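Local structure of probable glutathione S-transferase (Bordetella bronchiseptica RB50, 3H1N) at residues 110-113 with 114-118; 160-163 with 164-167; 187-190 with 191-195. The protein probably catalyses the conjugation of glutathione to electrophilic substrates, as in other members of the glutathione S-transferase family. One frame throughout, in Å; residues are numbered along the deposited sequence.

Contact 1: 110-113 with 114-118; sequences WVNQ and LQLTI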
# COMPACT_ATOMS: atom_id res chain seq x y z
N TRP B 110 -13.58 -3.85 -0.82
CA TRP B 110 -13.37 -3.82 -2.27
C TRP B 110 -12.76 -2.49 -2.71
O TRP B 110 -11.77 -2.47 -3.44
CB TRP B 110 -14.68 -4.14 -3.02
CG TRP B 110 -14.69 -3.98 -4.53
CD1 TRP B 110 -15.58 -3.25 -5.27
CD2 TRP B 110 -13.79 -4.58 -5.48
NE1 TRP B 110 -15.30 -3.35 -6.62
CE2 TRP B 110 -14.20 -4.17 -6.77
CE3 TRP B 110 -12.67 -5.42 -5.36
CZ2 TRP B 110 -13.53 -4.57 -7.94
CZ3 TRP B 110 -12.00 -5.83 -6.52
CH2 TRP B 110 -12.44 -5.39 -7.80
N VAL B 111 -13.34 -1.39 -2.24
CA VAL B 111 -12.80 -0.07 -2.54
C VAL B 111 -11.37 0.10 -2.00
O VAL B 111 -10.51 0.66 -2.68
CB VAL B 111 -13.77 1.08 -2.10
CG1 VAL B 111 -13.11 2.46 -2.23
CG2 VAL B 111 -15.02 1.03 -2.95
N ASN B 112 -11.13 -0.39 -0.78
CA ASN B 112 -9.81 -0.31 -0.17
C ASN B 112 -8.76 -1.07 -1.00
O ASN B 112 -7.68 -0.52 -1.27
CB ASN B 112 -9.84 -0.83 1.29
CG ASN B 112 -8.54 -0.55 2.04
OD1 ASN B 112 -8.00 0.56 1.98
ND2 ASN B 112 -8.03 -1.55 2.77
N GLN B 113 -9.08 -2.28 -1.44
CA GLN B 113 -8.10 -3.01 -2.25
C GLN B 113 -7.89 -2.38 -3.63
O GLN B 113 -6.78 -2.38 -4.13
CB GLN B 113 -8.37 -4.51 -2.34
CG GLN B 113 -9.49 -4.96 -3.24
CD GLN B 113 -9.57 -6.48 -3.29
OE1 GLN B 113 -9.85 -7.12 -2.30
NE2 GLN B 113 -9.31 -7.06 -4.46
N LEU B 114 -8.96 -1.85 -4.22
CA LEU B 114 -8.82 -1.11 -5.47
C LEU B 114 -7.87 0.07 -5.29
O LEU B 114 -6.97 0.29 -6.11
CB LEU B 114 -10.17 -0.63 -5.98
CG LEU B 114 -11.09 -1.66 -6.67
CD1 LEU B 114 -12.51 -1.10 -6.83
CD2 LEU B 114 -10.51 -2.12 -8.03
N GLN B 115 -8.07 0.84 -4.21
CA GLN B 115 -7.19 1.97 -3.90
C GLN B 115 -5.73 1.54 -3.69
O GLN B 115 -4.82 2.21 -4.17
CB GLN B 115 -7.70 2.79 -2.70
CG GLN B 115 -6.85 4.06 -2.40
CD GLN B 115 -6.94 5.12 -3.51
OE1 GLN B 115 -5.93 5.75 -3.87
NE2 GLN B 115 -8.14 5.34 -4.03
N LEU B 116 -5.52 0.43 -3.00
CA LEU B 116 -4.16 -0.05 -2.78
C LEU B 116 -3.50 -0.48 -4.09
O LEU B 116 -2.27 -0.38 -4.25
CB LEU B 116 -4.13 -1.20 -1.75
CG LEU B 116 -4.49 -0.78 -0.33
CD1 LEU B 116 -4.72 -2.01 0.60
CD2 LEU B 116 -3.40 0.13 0.24
N THR B 117 -4.33 -0.96 -5.03
CA THR B 117 -3.85 -1.44 -6.33
C THR B 117 -3.50 -0.23 -7.18
O THR B 117 -2.49 -0.22 -7.90
CB THR B 117 -4.90 -2.36 -7.01
OG1 THR B 117 -5.15 -3.49 -6.15
CG2 THR B 117 -4.41 -2.89 -8.37
N ILE B 118 -4.33 0.80 -7.07
CA ILE B 118 -4.02 2.07 -7.70
C ILE B 118 -2.71 2.65 -7.16
O ILE B 118 -1.90 3.17 -7.93
CB ILE B 118 -5.18 3.07 -7.60
CG1 ILE B 118 -6.39 2.52 -8.37
CG2 ILE B 118 -4.76 4.46 -8.14
CD1 ILE B 118 -7.73 3.28 -8.12
O HOH W 1 -7.29 -5.02 -6.18

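Contact 2: 160-163 with 164-167; sequences FMQY and FEQA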
# COMPACT_ATOMS: atom_id res chain seq x y z
N PHE B 160 -2.21 -3.79 -15.10
CA PHE B 160 -3.05 -2.92 -14.28
C PHE B 160 -4.27 -2.41 -15.04
O PHE B 160 -5.37 -2.43 -14.50
CB PHE B 160 -2.24 -1.73 -13.79
CG PHE B 160 -1.32 -2.05 -12.65
CD1 PHE B 160 -1.84 -2.27 -11.37
CD2 PHE B 160 0.05 -2.09 -12.84
CE1 PHE B 160 -1.02 -2.53 -10.30
CE2 PHE B 160 0.91 -2.37 -11.76
CZ PHE B 160 0.37 -2.60 -10.50
N MSE B 161 -4.09 -1.95 -16.28
CA MSE B 161 -5.21 -1.38 -17.01
C MSE B 161 -6.29 -2.42 -17.32
O MSE B 161 -7.50 -2.15 -17.16
CB MSE B 161 -4.74 -0.63 -18.27
CG MSE B 161 -4.01 0.67 -17.89
SE MSE B 161 -3.22 1.59 -19.39
CE MSE B 161 -4.81 2.43 -20.08
N GLN B 162 -5.86 -3.60 -17.76
CA GLN B 162 -6.78 -4.73 -17.98
C GLN B 162 -7.53 -5.08 -16.69
O GLN B 162 -8.72 -5.36 -16.72
CB GLN B 162 -6.05 -5.97 -18.50
CG GLN B 162 -6.98 -7.07 -19.06
CD GLN B 162 -7.71 -6.65 -20.34
OE1 GLN B 162 -8.72 -5.95 -20.29
NE2 GLN B 162 -7.19 -7.07 -21.48
N TYR B 163 -6.81 -5.06 -15.57
CA TYR B 163 -7.43 -5.33 -14.28
C TYR B 163 -8.56 -4.35 -13.99
O TYR B 163 -9.68 -4.77 -13.67
CB TYR B 163 -6.39 -5.34 -13.14
CG TYR B 163 -7.03 -5.56 -11.79
CD1 TYR B 163 -7.48 -6.82 -11.40
CD2 TYR B 163 -7.21 -4.49 -10.91
CE1 TYR B 163 -8.09 -7.02 -10.17
CE2 TYR B 163 -7.81 -4.68 -9.66
CZ TYR B 163 -8.23 -5.96 -9.30
OH TYR B 163 -8.84 -6.13 -8.08
N PHE B 164 -8.31 -3.05 -14.17
CA PHE B 164 -9.36 -2.06 -13.96
C PHE B 164 -10.50 -2.19 -14.95
O PHE B 164 -11.66 -2.03 -14.57
CB PHE B 164 -8.80 -0.64 -13.83
CG PHE B 164 -7.87 -0.50 -12.65
CD1 PHE B 164 -8.33 -0.78 -11.36
CD2 PHE B 164 -6.53 -0.14 -12.83
CE1 PHE B 164 -7.47 -0.69 -10.25
CE2 PHE B 164 -5.66 -0.04 -11.71
CZ PHE B 164 -6.14 -0.32 -10.44
N GLU B 165 -10.18 -2.55 -16.19
CA GLU B 165 -11.21 -2.82 -17.19
C GLU B 165 -12.18 -3.93 -16.74
O GLU B 165 -13.39 -3.83 -16.96
CB GLU B 165 -10.58 -3.18 -18.54
CG GLU B 165 -11.60 -3.32 -19.69
CD GLU B 165 -12.23 -2.00 -20.12
OE1 GLU B 165 -11.78 -0.94 -19.64
OE2 GLU B 165 -13.19 -2.01 -20.93
N GLN B 166 -11.64 -4.97 -16.12
CA GLN B 166 -12.45 -6.09 -15.61
C GLN B 166 -13.21 -5.73 -14.34
O GLN B 166 -14.37 -6.11 -14.19
CB GLN B 166 -11.61 -7.36 -15.41
CG GLN B 166 -10.91 -7.87 -16.69
CD GLN B 166 -11.77 -7.77 -17.96
OE1 GLN B 166 -11.47 -6.99 -18.87
NE2 GLN B 166 -12.83 -8.56 -18.02
N ALA B 167 -12.56 -4.98 -13.45
CA ALA B 167 -13.19 -4.49 -12.22
C ALA B 167 -14.44 -3.66 -12.51
O ALA B 167 -15.39 -3.66 -11.73
CB ALA B 167 -12.19 -3.68 -11.41

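Contact 3: 187-190 with 191-195; sequences SLYH and VVEGL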
# COMPACT_ATOMS: atom_id res chain seq x y z
N SER B 187 -9.57 8.22 -7.86
CA SER B 187 -8.17 7.83 -7.93
C SER B 187 -7.84 7.19 -9.28
O SER B 187 -6.76 7.41 -9.83
CB SER B 187 -7.87 6.85 -6.79
OG SER B 187 -8.02 7.51 -5.53
N LEU B 188 -8.79 6.41 -9.81
CA LEU B 188 -8.56 5.70 -11.07
C LEU B 188 -8.48 6.71 -12.21
O LEU B 188 -7.60 6.63 -13.09
CB LEU B 188 -9.65 4.64 -11.32
CG LEU B 188 -9.52 3.74 -12.58
CD1 LEU B 188 -8.14 3.03 -12.65
CD2 LEU B 188 -10.65 2.72 -12.65
N TYR B 189 -9.38 7.68 -12.17
CA TYR B 189 -9.31 8.79 -13.12
C TYR B 189 -7.93 9.45 -13.05
O TYR B 189 -7.30 9.72 -14.08
CB TYR B 189 -10.45 9.81 -12.88
CG TYR B 189 -10.05 11.24 -13.19
CD1 TYR B 189 -10.24 11.79 -14.46
CD2 TYR B 189 -9.48 12.04 -12.20
CE1 TYR B 189 -9.84 13.08 -14.73
CE2 TYR B 189 -9.08 13.32 -12.47
CZ TYR B 189 -9.27 13.84 -13.72
OH TYR B 189 -8.86 15.12 -13.95
N HIS B 190 -7.45 9.70 -11.82
CA HIS B 190 -6.20 10.43 -11.67
C HIS B 190 -4.98 9.65 -12.16
O HIS B 190 -4.10 10.22 -12.81
CB HIS B 190 -5.97 10.95 -10.24
CG HIS B 190 -4.74 11.80 -10.12
ND1 HIS B 190 -4.63 13.04 -10.72
CD2 HIS B 190 -3.54 11.56 -9.53
CE1 HIS B 190 -3.43 13.54 -10.48
NE2 HIS B 190 -2.75 12.66 -9.75
N VAL B 191 -4.91 8.36 -11.85
CA VAL B 191 -3.79 7.55 -12.33
C VAL B 191 -3.77 7.47 -13.88
O VAL B 191 -2.70 7.48 -14.50
CB VAL B 191 -3.72 6.16 -11.60
CG1 VAL B 191 -4.77 5.16 -12.14
CG2 VAL B 191 -2.31 5.60 -11.70
N VAL B 192 -4.95 7.47 -14.50
CA VAL B 192 -5.02 7.50 -15.97
C VAL B 192 -4.54 8.87 -16.50
O VAL B 192 -3.81 8.93 -17.51
CB VAL B 192 -6.45 7.14 -16.51
CG1 VAL B 192 -6.55 7.39 -18.00
CG2 VAL B 192 -6.80 5.69 -16.18
N GLU B 193 -4.91 9.96 -15.82
CA GLU B 193 -4.38 11.28 -16.17
C GLU B 193 -2.86 11.30 -16.10
O GLU B 193 -2.21 11.84 -16.99
CB GLU B 193 -4.90 12.39 -15.23
CG GLU B 193 -6.29 12.88 -15.53
CD GLU B 193 -6.36 13.61 -16.85
OE1 GLU B 193 -5.66 14.63 -17.03
OE2 GLU B 193 -7.12 13.16 -17.73
N GLY B 194 -2.33 10.72 -15.03
CA GLY B 194 -0.89 10.62 -14.83
C GLY B 194 -0.17 9.85 -15.93
O GLY B 194 0.87 10.28 -16.41
N LEU B 195 -0.74 8.71 -16.32
CA LEU B 195 -0.17 7.88 -17.38
C LEU B 195 -0.25 8.56 -18.75
O LEU B 195 0.69 8.46 -19.56
CB LEU B 195 -0.81 6.49 -17.40
CG LEU B 195 -0.45 5.58 -16.21
CD1 LEU B 195 -1.23 4.25 -16.20
CD2 LEU B 195 1.04 5.28 -16.17

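Contact 1: 110-113 with 114-118
Leu-114 lays its CD1 methyl over one face of the Trp-110 indole, one helical turn back on helix 105-127. This CH-pi contact puts CD1 3.7 Å from the centroid of the five-membered ring, 21° off the ring normal, while the CD2 branch reaches the six-membered ring, 3.8 Å from CH2 of Trp-110. The indole can receive both methyls because its CG stands opposite the backbone N (chi1 172°), which carries the ring along the helix toward Leu-114. Trp-110 NE1 is hydrogen-bonded to Leu-175 O, which holds the rotation of the ring. Gln-115 touches the first segment mainly through its backbone, its N giving a 2.9 Å bond to Val-111 O; its bent side chain leads off to Ser-187 on helix 183-198. Leu-116 repeats the backbone bond to Asn-112 O and sets its CD1 4.0 Å from ND2 of Asn-112, an amide whose own partner is Asn-89 of the second subunit. Thr-117 doubles the grip on one carbonyl: its N, at 3.0 Å, and its OG1, at 2.8 Å, both donate to Gln-113 O, from opposite faces of the carbonyl plane. The hydroxyl accepts from water 1, whose oxygen lies 2.6 Å from Thr-117 OG1, and that water takes a weak bond from Gln-113 NE2. Gln-113 OE1 accepts from Ala-85 N, and Thr-117 OG1 is hydrogen-bonded to Gln-86 NE2, both of the second subunit. The indole-leucine pair is thus apolar apart from NE1, with Trp-110 packing on helix 142-167 and on Thr-69 of the second subunit. Asn-112 ND2, Gln-113 OE1 and Thr-117 OG1 all have partners there, so these buried polar groups help tie the two subunits together.

Contact 2: 160-163 with 164-167
Tyr-163 O receives the N-H of Ala-167 at 2.9 Å on the last turn of helix 142-167. The preceding bonds run from Glu-165 N to the carbonyl of Met-161, a selenomethionine in the crystal, and from Phe-164 N to Phe-160 O at 3.0 Å. The side-chain contact is a T-shaped pair between neighbours in sequence: the edge of the Tyr-163 ring points at the face of Phe-164, centroids 5.5 Å apart and planes at 69°. CD2 of Tyr-163 does the touching, 3.9 Å from CE1 of Phe-164 and toward the rim of that ring. The two rings diverge at the first torsion: Tyr-163 places CG opposite its backbone N (chi1 177°), whereas Phe-164 turns CG back beside its own N (chi1 -61°), which brings its CD2 against the carbonyl oxygen of Phe-160. Phe-164 then packs on Thr-117 and Ile-118 of helix 105-127. The Tyr-163 hydroxyl is hydrogen-bonded to Pro-70 O of the second subunit, whose Phe-72 also meets the rings of Phe-160 and Tyr-163. Glu-165 sends both carboxylate oxygens to the backbone N-H groups of Arg-212 and Leu-213, at the start of helix 211-221, where the carboxylate would probably interact favourably with the positive end of the helix dipole. The last two turns of the helix thus combine aromatic packing against the second subunit with a carboxylate bonded to the start of helix 211-221.

Contact 3: 187-190 with 191-195
Tyr-189 and Glu-193 meet ring to chain: CG of Glu-193 sits over the face of the tyrosine ring, a CH-pi contact 4.0 Å from the centroid. The first torsion places CG there (chi1 -80°, beside the backbone N), and the bend at chi2 then folds the carboxylate back, its plane 17° from that of the ring. Its OE2 is hydrogen-bonded to His-217 of helix 211-221. This is the looser side, for Glu-193 is partly exposed. The inward side is closer packed. CG1 of Val-191 is wedged between its own backbone N and carbonyl carbon (chi1 77°) and presses on the carbonyl oxygen of Leu-188 at 3.3 Å, with CD1 of Leu-188 4.0 Å from the same methyl. Val-191 also packs on Leu-121 and Thr-122 of helix 105-127. Beneath both sides the backbone bonds are regular, from Val-191 N to Ser-187 O at 2.9 Å through to Gly-194 N on His-190 O. His-190 turns to another surface, its ring edge-to-face with Phe-36 of helix 34-43. A buried helix clad by neighbours on several sides is characteristic of the all-helical C-terminal domain of glutathione S-transferases, and helix 183-198 runs through its core.

In the fold
The three contacts lie on successive long helices and meet through a few side chains. Contacts 1 and 2 have centres about 12 Å apart; Ile-118 CG1 reaches Phe-164 CZ at 3.5 Å, and Trp-110 lies against Tyr-163. Contact 3, about 14 Å from contact 1 between centres, joins it through a probable hydrogen bond of 2.6 Å from Gln-115 NE2 to Ser-187 OG and through packing of Ile-118. Leu-188 CD1 touches Phe-164 CG at 3.5 Å, so Ile-118, Phe-164 and Leu-188 bring all three together. Contacts 1 and 2 also face the second subunit, whereas contact 3 touches no other chain and instead borders helix 34-43, part of the thioredoxin-like N-terminal domain that probably binds glutathione, as in relatives.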